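Local coordinates for protein acetylxylan esterase A (PDB 5X6S) that hydrolyses acetylated xylans, cleaving acetyl side groups from the hetero-xylan backbone during the breakdown of plant biomass, at residues Y20-N25 with G46-S51; S69-G74 with Q156-N161; V145-F150 with C214-G219; K230-T235 with Y240-W245. All coordinates share one frame; numbering follows the deposited sequence.

Contact 1: Y20-N25 with G46-S51; sequences YIYVPN and GYYGDS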
# COMPACT_ATOMS: atom_id res chain seq x y z
N TYR A 20 -0.89 -4.19 21.71
CA TYR A 20 -1.30 -3.05 22.52
C TYR A 20 -1.27 -1.82 21.66
O TYR A 20 -0.33 -1.62 20.89
CB TYR A 20 -0.43 -2.85 23.75
CG TYR A 20 -0.40 -4.05 24.68
CD1 TYR A 20 0.38 -5.15 24.39
CD2 TYR A 20 -1.18 -4.10 25.81
CE1 TYR A 20 0.45 -6.25 25.25
CE2 TYR A 20 -1.14 -5.19 26.68
CZ TYR A 20 -0.33 -6.27 26.38
OH TYR A 20 -0.32 -7.38 27.17
N ILE A 21 -2.27 -0.96 21.80
CA ILE A 21 -2.29 0.31 21.07
C ILE A 21 -2.45 1.52 21.95
O ILE A 21 -3.17 1.50 22.96
CB ILE A 21 -3.37 0.35 19.97
CG1 ILE A 21 -4.77 0.23 20.55
CG2 ILE A 21 -3.16 -0.78 19.01
CD1 ILE A 21 -5.84 0.47 19.46
N TYR A 22 -1.76 2.60 21.59
CA TYR A 22 -2.00 3.88 22.20
C TYR A 22 -2.80 4.72 21.22
O TYR A 22 -2.30 5.08 20.15
CB TYR A 22 -0.74 4.62 22.61
CG TYR A 22 -1.05 5.92 23.32
CD1 TYR A 22 -1.34 5.96 24.68
CD2 TYR A 22 -1.06 7.12 22.64
CE1 TYR A 22 -1.67 7.19 25.32
CE2 TYR A 22 -1.35 8.32 23.26
CZ TYR A 22 -1.65 8.35 24.62
OH TYR A 22 -1.93 9.56 25.23
N VAL A 23 -4.01 5.08 21.65
CA VAL A 23 -4.86 5.98 20.87
C VAL A 23 -4.86 7.35 21.56
O VAL A 23 -5.35 7.47 22.69
CB VAL A 23 -6.32 5.45 20.74
CG1 VAL A 23 -7.13 6.37 19.84
CG2 VAL A 23 -6.34 4.04 20.15
N PRO A 24 -4.26 8.37 20.93
CA PRO A 24 -4.15 9.63 21.65
C PRO A 24 -5.49 10.36 21.82
O PRO A 24 -6.44 10.12 21.09
CB PRO A 24 -3.24 10.46 20.76
CG PRO A 24 -3.45 9.93 19.36
CD PRO A 24 -3.67 8.44 19.59
N ASN A 25 -5.54 11.20 22.83
CA ASN A 25 -6.62 12.17 22.96
C ASN A 25 -6.75 13.07 21.75
O ASN A 25 -7.85 13.21 21.25
CB ASN A 25 -6.40 12.99 24.22
CG ASN A 25 -6.70 12.18 25.44
OD1 ASN A 25 -7.66 11.35 25.43
ND2 ASN A 25 -5.92 12.36 26.50
N GLY A 46 6.07 -2.12 27.83
CA GLY A 46 7.40 -1.60 28.16
C GLY A 46 7.99 -0.63 27.18
O GLY A 46 8.61 0.35 27.57
N TYR A 47 7.81 -0.88 25.88
CA TYR A 47 8.36 -0.01 24.88
C TYR A 47 7.51 1.27 24.82
O TYR A 47 8.04 2.34 24.61
CB TYR A 47 8.40 -0.70 23.53
CG TYR A 47 9.43 -0.13 22.56
CD1 TYR A 47 10.78 -0.09 22.89
CD2 TYR A 47 9.06 0.32 21.29
CE1 TYR A 47 11.74 0.41 22.01
CE2 TYR A 47 10.02 0.83 20.37
CZ TYR A 47 11.36 0.86 20.74
OH TYR A 47 12.32 1.32 19.87
N TYR A 48 6.21 1.12 25.03
CA TYR A 48 5.32 2.28 25.23
C TYR A 48 5.85 3.21 26.34
O TYR A 48 5.94 4.45 26.15
CB TYR A 48 3.90 1.79 25.55
CG TYR A 48 3.03 2.82 26.22
CD1 TYR A 48 2.50 3.89 25.50
CD2 TYR A 48 2.78 2.77 27.60
CE1 TYR A 48 1.67 4.84 26.10
CE2 TYR A 48 1.98 3.73 28.21
CZ TYR A 48 1.42 4.75 27.47
OH TYR A 48 0.64 5.69 28.07
N GLY A 49 6.25 2.59 27.47
CA GLY A 49 6.83 3.35 28.61
C GLY A 49 8.22 3.93 28.39
O GLY A 49 8.62 4.84 29.09
N ASP A 50 8.94 3.41 27.40
CA ASP A 50 10.35 3.69 27.13
C ASP A 50 10.59 4.20 25.70
O ASP A 50 11.58 3.82 25.06
CB ASP A 50 11.16 2.38 27.26
CG ASP A 50 12.68 2.61 27.37
OD1 ASP A 50 13.11 3.74 27.69
OD2 ASP A 50 13.44 1.63 27.11
N SER A 51 9.66 4.99 25.14
CA SER A 51 9.88 5.54 23.82
C SER A 51 9.05 6.80 23.79
O SER A 51 8.15 6.94 24.59
CB SER A 51 9.42 4.57 22.73
OG SER A 51 8.04 4.22 22.85
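Y22 and Y48 form a small aromatic contact at one flank of the central sheet, where a side chain of strand 18-23 meets one from the last turn of helix 44-49. The contact is confined to these two side chains, both of which leave the backbone in the direction of their partner. Their planes are inclined by only 27°, but the rings are slid apart, with centroids 5.7 Å from each other, so they barely overlap and do not form a full stack. The rings touch obliquely, Y22 CD1 lying 3.5 Å from Y48 CE1. Y48 OH extends past this point and lies 3.9 Å from Y22 CE1, a van der Waals approach. On the strand, a chi1 of -177° sets Y22 CG opposite its own N and carries the ring off the sheet to the helix side. The strand belongs to the antiparallel margin of an alpha/beta-hydrolase sheet, between strands 3-7 and 63-68, and Y22 pairs through its backbone with V64. The phenol of Y22 is anchored by a hydrogen bond to E58 OE2, an oxygen that also accepts from N25 N, so helix 53-60 fixes the far end of the ring. Y48 also meets Y66 edge-to-face and packs on L4 and A54. In the turn that follows, Y47 O accepts from S51 OG at 2.6 Å and from D50 N at 3.1 Å, the two donors arriving from opposite faces of the carbonyl plane. Y47 OH bonds to S118 OG, next to the probable nucleophile S119.

Contact 2: S69-G74 with Q156-N161; sequences SPYSGG and QVDGWN. With NAG (2-acetamido-2-deoxy-beta-D-glucopyranose), chain C.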
# COMPACT_ATOMS: atom_id res chain seq x y z
N SER A 69 6.16 -9.60 22.31
CA SER A 69 6.68 -10.93 22.03
C SER A 69 6.04 -11.98 22.93
O SER A 69 5.85 -11.73 24.13
CB SER A 69 8.18 -11.00 22.19
OG SER A 69 8.61 -12.33 21.98
N PRO A 70 5.66 -13.12 22.34
CA PRO A 70 5.09 -14.20 23.13
C PRO A 70 6.15 -15.06 23.81
O PRO A 70 5.77 -15.98 24.57
CB PRO A 70 4.36 -15.05 22.08
CG PRO A 70 5.22 -14.88 20.84
CD PRO A 70 5.71 -13.45 20.89
N TYR A 71 7.43 -14.84 23.52
CA TYR A 71 8.45 -15.81 23.94
C TYR A 71 9.14 -15.50 25.26
O TYR A 71 9.35 -14.35 25.69
CB TYR A 71 9.50 -16.05 22.86
CG TYR A 71 8.89 -16.42 21.52
CD1 TYR A 71 8.22 -17.63 21.36
CD2 TYR A 71 8.96 -15.54 20.41
CE1 TYR A 71 7.63 -17.96 20.13
CE2 TYR A 71 8.37 -15.86 19.19
CZ TYR A 71 7.70 -17.07 19.06
OH TYR A 71 7.10 -17.42 17.88
N SER A 72 9.53 -16.58 25.91
CA SER A 72 10.38 -16.47 27.09
C SER A 72 11.67 -15.72 26.68
O SER A 72 12.31 -16.07 25.71
CB SER A 72 10.70 -17.89 27.61
OG SER A 72 11.39 -17.74 28.81
N GLY A 73 12.03 -14.68 27.42
CA GLY A 73 13.23 -13.96 27.09
C GLY A 73 12.90 -12.68 26.32
O GLY A 73 13.74 -11.76 26.22
N GLY A 74 11.68 -12.63 25.79
CA GLY A 74 11.12 -11.43 25.18
C GLY A 74 11.72 -10.99 23.84
O GLY A 74 11.38 -9.90 23.36
N GLN A 156 14.60 -22.80 13.47
CA GLN A 156 14.27 -22.54 14.86
C GLN A 156 13.45 -21.24 14.95
O GLN A 156 13.69 -20.30 14.18
CB GLN A 156 15.52 -22.42 15.77
CG GLN A 156 16.33 -23.73 15.97
CD GLN A 156 15.47 -24.94 16.42
OE1 GLN A 156 15.19 -25.86 15.63
NE2 GLN A 156 15.05 -24.93 17.68
N VAL A 157 12.50 -21.24 15.87
CA VAL A 157 11.69 -20.07 16.15
C VAL A 157 12.40 -19.24 17.23
O VAL A 157 12.76 -19.75 18.30
CB VAL A 157 10.29 -20.51 16.63
CG1 VAL A 157 9.54 -19.36 17.27
CG2 VAL A 157 9.52 -21.19 15.50
N ASP A 158 12.63 -17.96 16.97
CA ASP A 158 13.23 -17.09 17.98
C ASP A 158 14.65 -17.59 18.36
O ASP A 158 15.03 -17.52 19.52
CB ASP A 158 12.33 -17.01 19.22
CG ASP A 158 12.82 -16.01 20.27
OD1 ASP A 158 13.50 -15.02 19.92
OD2 ASP A 158 12.47 -16.22 21.46
N GLY A 159 15.40 -18.03 17.35
CA GLY A 159 16.77 -18.51 17.57
C GLY A 159 17.74 -17.35 17.41
O GLY A 159 17.67 -16.60 16.43
N TRP A 160 18.63 -17.19 18.39
CA TRP A 160 19.70 -16.18 18.30
C TRP A 160 20.79 -16.70 17.37
O TRP A 160 21.25 -17.81 17.56
CB TRP A 160 20.29 -15.88 19.71
CG TRP A 160 21.27 -14.70 19.74
CD1 TRP A 160 22.65 -14.74 19.57
CD2 TRP A 160 20.96 -13.32 19.97
NE1 TRP A 160 23.18 -13.48 19.64
CE2 TRP A 160 22.18 -12.59 19.91
CE3 TRP A 160 19.77 -12.62 20.21
CZ2 TRP A 160 22.23 -11.21 20.10
CZ3 TRP A 160 19.82 -11.26 20.38
CH2 TRP A 160 21.05 -10.56 20.32
N ASN A 161 21.18 -15.93 16.37
CA ASN A 161 22.29 -16.31 15.46
C ASN A 161 23.55 -15.52 15.84
O ASN A 161 23.69 -14.37 15.49
CB ASN A 161 21.89 -16.03 14.00
CG ASN A 161 22.90 -16.53 12.98
OD1 ASN A 161 24.09 -16.19 13.00
ND2 ASN A 161 22.41 -17.34 12.03
C1 NAG C . 23.16 -17.61 10.84
C2 NAG C . 22.87 -19.00 10.26
C3 NAG C . 23.51 -19.19 8.88
C4 NAG C . 23.15 -18.05 7.93
C5 NAG C . 23.39 -16.69 8.61
C6 NAG C . 22.85 -15.56 7.77
C7 NAG C . 22.68 -20.87 11.82
C8 NAG C . 23.39 -21.77 12.78
N2 NAG C . 23.39 -19.98 11.18
O3 NAG C . 23.10 -20.45 8.38
O4 NAG C . 23.91 -18.03 6.73
O5 NAG C . 22.83 -16.58 9.92
O6 NAG C . 23.15 -14.35 8.45
O7 NAG C . 21.45 -20.99 11.70
O HOH W 1 13.35 -14.65 23.62
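Y71 meets V157 and D158 where two surface loops of the alpha/beta-hydrolase fold come together, one following strand 63-68 and the other strand 138-142. The first loop is shaped by an ST turn, in which S69 OG accepts from Y71 N, and by a type II beta turn from Y71 to G74 closed by G74 N to Y71 O. Packing contact centres on the tyrosine ring. D158 CB makes a CH-pi contact over one face, 4.2 Å from the ring centroid and 23° off the normal, while P70 CG lies over the centre of the opposite face. The V157 side chain crosses that of Y71 at about a right angle, its CG1 3.4 Å from Y71 CZ and 3.2 Å from Y71 OH. With D158 CG anti to the backbone N (chi1 -174°), the carboxylate runs back along the tyrosine side chain, bringing OD2 to 3.3 Å from Y71 CB. Between 69-74 and 156-161 the polar link runs through water: one molecule donates to S72 O at 2.7 Å and to D158 OD2 at 2.8 Å. Farther along the first loop, D77 OD1 accepts directly from D158 N. Covalent chemistry marks the far end of the second loop: N161, the N-cap residue of helix 162-165, has its OD1 bonded to C164 N, while its ND2 carries C1 of an N-linked NAG through a bond of 1.4 Å.

Contact 3: V145-F150 with C214-G219; sequences VSAGCF and CKQWAG. With NAG (2-acetamido-2-deoxy-beta-D-glucopyranose), chain C.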
# COMPACT_ATOMS: atom_id res chain seq x y z
N VAL A 145 19.83 -5.99 12.83
CA VAL A 145 20.60 -6.75 11.82
C VAL A 145 19.72 -6.85 10.59
O VAL A 145 18.51 -6.63 10.68
CB VAL A 145 21.04 -8.16 12.29
CG1 VAL A 145 21.80 -8.08 13.60
CG2 VAL A 145 19.87 -9.12 12.39
N SER A 146 20.34 -7.11 9.44
CA SER A 146 19.67 -7.11 8.13
C SER A 146 18.57 -8.20 8.12
O SER A 146 18.61 -9.12 8.92
CB SER A 146 20.68 -7.36 7.00
OG SER A 146 21.33 -8.61 7.22
N ALA A 147 17.58 -8.04 7.24
CA ALA A 147 16.52 -9.02 7.15
C ALA A 147 17.14 -10.34 6.68
O ALA A 147 17.80 -10.41 5.63
CB ALA A 147 15.43 -8.55 6.17
N GLY A 148 16.95 -11.36 7.48
CA GLY A 148 17.43 -12.70 7.19
C GLY A 148 18.82 -12.96 7.73
O GLY A 148 19.31 -14.04 7.58
N CYS A 149 19.44 -11.98 8.40
CA CYS A 149 20.70 -12.22 9.11
C CYS A 149 20.54 -13.19 10.28
O CYS A 149 21.48 -13.92 10.65
CB CYS A 149 21.31 -10.88 9.54
SG CYS A 149 23.09 -10.91 10.00
N PHE A 150 19.34 -13.23 10.88
CA PHE A 150 19.08 -14.17 11.97
C PHE A 150 18.42 -15.45 11.51
O PHE A 150 18.01 -16.27 12.33
CB PHE A 150 18.26 -13.54 13.13
CG PHE A 150 19.08 -13.11 14.31
CD1 PHE A 150 20.34 -12.50 14.14
CD2 PHE A 150 18.60 -13.27 15.61
CE1 PHE A 150 21.08 -12.07 15.24
CE2 PHE A 150 19.32 -12.82 16.72
CZ PHE A 150 20.59 -12.22 16.52
N CYS A 214 22.72 -1.73 5.17
CA CYS A 214 22.73 -0.72 4.15
C CYS A 214 22.97 -1.34 2.77
O CYS A 214 22.35 -0.93 1.79
CB CYS A 214 23.79 0.34 4.48
SG CYS A 214 23.32 1.43 5.87
N LYS A 215 23.85 -2.33 2.71
CA LYS A 215 24.04 -3.16 1.50
C LYS A 215 22.72 -3.76 1.06
O LYS A 215 22.31 -3.59 -0.11
CB LYS A 215 25.02 -4.29 1.79
CG LYS A 215 26.51 -3.91 1.84
CD LYS A 215 27.29 -5.07 2.36
CE LYS A 215 28.78 -4.91 2.26
NZ LYS A 215 29.41 -6.16 2.82
N GLN A 216 22.05 -4.44 1.99
CA GLN A 216 20.75 -5.10 1.69
C GLN A 216 19.78 -4.15 1.01
O GLN A 216 19.31 -4.43 -0.11
CB GLN A 216 20.14 -5.66 2.95
CG GLN A 216 18.78 -6.29 2.72
CD GLN A 216 18.38 -7.17 3.89
OE1 GLN A 216 18.14 -6.68 4.99
NE2 GLN A 216 18.35 -8.48 3.68
N TRP A 217 19.52 -3.00 1.63
CA TRP A 217 18.55 -2.08 1.07
C TRP A 217 18.99 -1.38 -0.19
O TRP A 217 18.17 -1.14 -1.07
CB TRP A 217 17.98 -1.10 2.12
CG TRP A 217 17.31 -1.85 3.25
CD1 TRP A 217 17.68 -1.86 4.55
CD2 TRP A 217 16.21 -2.76 3.14
NE1 TRP A 217 16.85 -2.70 5.28
CE2 TRP A 217 15.94 -3.25 4.44
CE3 TRP A 217 15.41 -3.21 2.07
CZ2 TRP A 217 14.91 -4.16 4.70
CZ3 TRP A 217 14.38 -4.13 2.34
CH2 TRP A 217 14.14 -4.59 3.62
N ALA A 218 20.28 -1.08 -0.28
CA ALA A 218 20.89 -0.60 -1.53
C ALA A 218 20.57 -1.61 -2.66
O ALA A 218 20.09 -1.23 -3.69
CB ALA A 218 22.39 -0.42 -1.37
N GLY A 219 20.84 -2.88 -2.43
CA GLY A 219 20.59 -3.92 -3.46
C GLY A 219 19.11 -3.94 -3.80
O GLY A 219 18.72 -3.94 -5.00
C1 NAG C . 23.16 -17.61 10.84
C2 NAG C . 22.87 -19.00 10.26
C3 NAG C . 23.51 -19.19 8.88
C4 NAG C . 23.15 -18.05 7.93
C5 NAG C . 23.39 -16.69 8.61
C6 NAG C . 22.85 -15.56 7.77
C7 NAG C . 22.68 -20.87 11.82
C8 NAG C . 23.39 -21.77 12.78
N2 NAG C . 23.39 -19.98 11.18
O3 NAG C . 23.10 -20.45 8.38
O4 NAG C . 23.91 -18.03 6.73
O5 NAG C . 22.83 -16.58 9.92
O6 NAG C . 23.15 -14.35 8.45
O7 NAG C . 21.45 -20.99 11.70
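Q216 reaches from helix 208-221 of the alpha/beta-hydrolase fold into the loop after strand 138-142 and pairs with the backbone of A147. Its CB points at the loop, CG lies anti to the backbone N (chi1 177°), and the chain stays extended beyond it. The amide carbon CD thereby arrives 3.6 Å from A147 N. At the tip the two amide atoms divide the work. OE1 accepts from A147 N at 2.7 Å, the donor lying in the carbonyl plane on a lone pair, though the bond is bent, with 141° at the hydrogen. The same oxygen touches S146 CB at 3.3 Å and A147 CB at 3.5 Å, and it sits above the rim of the W217 indole on one face. Q216 NE2 donates to A147 O at 2.8 Å through a nearly straight bond of 172°, using a lone pair of A147 O, which itself lies almost in the plane of the glutamine amide. NE2 has a further partner in W176 O of helix 173-182. A147 is the second residue of a type II beta turn from S146 to C149, closed by C149 N to S146 O, with G148 at positive phi. C149 is joined by a disulfide to C164, and its O accepts from O6 of the NAG on N161. The glutamine amide thus offers one acceptor and one donor to the complementary atoms of a single residue, which settles the amide's orientation and satisfies the backbone N and O of a buried turn.

Contact 4: K230-T235 with Y240-W245; sequences KTEANT and YETTIW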
# COMPACT_ATOMS: atom_id res chain seq x y z
N LYS A 230 24.80 11.43 -0.89
CA LYS A 230 25.20 12.52 0.03
C LYS A 230 25.74 11.98 1.35
O LYS A 230 25.28 10.92 1.83
CB LYS A 230 24.01 13.42 0.30
CG LYS A 230 24.33 14.77 0.92
CD LYS A 230 23.04 15.58 1.05
CE LYS A 230 23.21 16.81 1.91
NZ LYS A 230 22.17 17.86 1.61
N THR A 231 26.73 12.69 1.94
CA THR A 231 27.18 12.41 3.31
C THR A 231 27.08 13.70 4.11
O THR A 231 27.35 14.79 3.57
CB THR A 231 28.60 11.78 3.43
OG1 THR A 231 29.62 12.63 2.82
CG2 THR A 231 28.66 10.43 2.80
N GLU A 232 26.60 13.60 5.35
CA GLU A 232 26.35 14.78 6.19
C GLU A 232 27.01 14.56 7.54
O GLU A 232 26.65 13.64 8.30
CB GLU A 232 24.83 15.06 6.37
CG GLU A 232 24.02 15.19 5.08
CD GLU A 232 22.48 15.12 5.28
OE1 GLU A 232 22.00 14.30 6.09
OE2 GLU A 232 21.72 15.84 4.60
N ALA A 233 27.98 15.41 7.83
CA ALA A 233 28.70 15.36 9.09
C ALA A 233 27.77 15.79 10.24
O ALA A 233 26.91 16.68 10.06
CB ALA A 233 29.90 16.31 9.03
N ASN A 234 27.99 15.22 11.40
CA ASN A 234 27.32 15.69 12.64
C ASN A 234 25.81 15.87 12.46
O ASN A 234 25.22 16.89 12.82
CB ASN A 234 27.99 17.01 13.14
CG ASN A 234 29.45 16.81 13.48
OD1 ASN A 234 29.81 15.88 14.24
ND2 ASN A 234 30.32 17.64 12.88
N THR A 235 25.21 14.87 11.82
CA THR A 235 23.80 14.90 11.45
C THR A 235 23.21 13.52 11.81
O THR A 235 23.71 12.51 11.35
CB THR A 235 23.67 15.17 9.94
OG1 THR A 235 24.24 16.45 9.60
CG2 THR A 235 22.19 15.14 9.47
N TYR A 240 27.35 11.83 14.92
CA TYR A 240 26.52 11.01 14.08
C TYR A 240 26.79 11.44 12.62
O TYR A 240 26.89 12.62 12.33
CB TYR A 240 25.06 11.28 14.40
CG TYR A 240 24.51 10.61 15.63
CD1 TYR A 240 25.12 10.77 16.86
CD2 TYR A 240 23.33 9.86 15.57
CE1 TYR A 240 24.59 10.17 17.99
CE2 TYR A 240 22.81 9.25 16.70
CZ TYR A 240 23.40 9.42 17.91
OH TYR A 240 22.86 8.81 19.04
N GLU A 241 26.83 10.49 11.70
CA GLU A 241 26.98 10.87 10.29
C GLU A 241 25.91 10.22 9.44
O GLU A 241 25.74 9.02 9.50
CB GLU A 241 28.36 10.41 9.77
CG GLU A 241 28.66 10.78 8.30
CD GLU A 241 29.89 10.02 7.78
OE1 GLU A 241 29.84 8.74 7.74
OE2 GLU A 241 30.92 10.66 7.47
N THR A 242 25.22 11.03 8.63
CA THR A 242 24.14 10.55 7.77
C THR A 242 24.63 10.35 6.33
O THR A 242 25.17 11.26 5.74
CB THR A 242 22.93 11.51 7.80
OG1 THR A 242 22.43 11.61 9.15
CG2 THR A 242 21.80 11.01 6.95
N THR A 243 24.43 9.15 5.80
CA THR A 243 24.66 8.86 4.39
C THR A 243 23.30 8.59 3.72
O THR A 243 22.59 7.68 4.13
CB THR A 243 25.56 7.62 4.25
OG1 THR A 243 26.82 7.85 4.91
CG2 THR A 243 25.80 7.30 2.77
N ILE A 244 22.94 9.42 2.75
CA ILE A 244 21.77 9.21 1.91
C ILE A 244 22.11 8.48 0.59
O ILE A 244 22.81 9.03 -0.26
CB ILE A 244 21.11 10.55 1.59
CG1 ILE A 244 20.78 11.30 2.91
CG2 ILE A 244 19.88 10.36 0.69
CD1 ILE A 244 20.18 12.66 2.67
N TRP A 245 21.67 7.23 0.45
CA TRP A 245 21.89 6.50 -0.80
C TRP A 245 20.85 6.90 -1.81
O TRP A 245 21.11 6.90 -3.01
CB TRP A 245 21.93 5.01 -0.57
CG TRP A 245 23.21 4.42 -0.11
CD1 TRP A 245 24.19 3.83 -0.90
CD2 TRP A 245 23.65 4.26 1.24
NE1 TRP A 245 25.18 3.32 -0.10
CE2 TRP A 245 24.89 3.59 1.21
CE3 TRP A 245 23.10 4.63 2.48
CZ2 TRP A 245 25.60 3.28 2.37
CZ3 TRP A 245 23.81 4.34 3.62
CH2 TRP A 245 25.06 3.67 3.56
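T235 O receives the hydroxyl of T242 at 2.7 Å, OG1 coming from well above the carbonyl plane, 66° out of it. With OG1 anti to its own carbonyl carbon (chi1 -60°), T242 turns the hydroxyl toward T235, while its CB meets E232 OE1 at 3.4 Å. Close by, T235 N donates to Y240 O, and T235 OG1 folds back onto A233 O at 2.7 Å, so backbone and hydroxyl of T235 both help shape the turn. N234, in a left-handed backbone conformation, accepts from N239 N through OD1. Strands 230-232 and 240-246 form a beta hairpin that finishes one side of the alpha/beta-hydrolase sheet, with 230-232 outermost; the N-to-C directions of 230-232 and 240-245 differ by 167°, nearly antiparallel. K230 with I244 and E232 with T242 are hydrogen-bonded pairs, including E232 N to T242 O at 2.8 Å, and T231 with T243 is the non-hydrogen-bonded pair between them. On the face carrying K230, E232, T242 and I244, the glutamate extends beside T242 and brings OE2 to 4.0 Å from I244 CD1. K230 NZ forms a long salt bridge of 3.6 Å to E232 OE2. T231 and T243 lie side by side on the other face, CG2 of T231 3.8 Å from OG1 of T243.

In the fold
Contacts 1 and 4 lie toward opposite ends of one sheet, on next-to-outermost strand 18-23 and on the outer hairpin, with centres 30 Å apart. Contacts 2 and 3 interlock along the chain: 145-150 and 156-161 belong to one loop, and W160 CE3 packs 3.5 Å from F150 CE2. Both contacts also share the NAG on N161. Contact 3 passes on to contact 4 through C214 SG, 3.7 Å from W245 CH2. Contact 1 stays apart from the others, its nearest atoms about 7 Å from contact 2. Contact 2 does not reach the probable nucleophile S119: the side chain of D158 stays about 11 Å from that of S119.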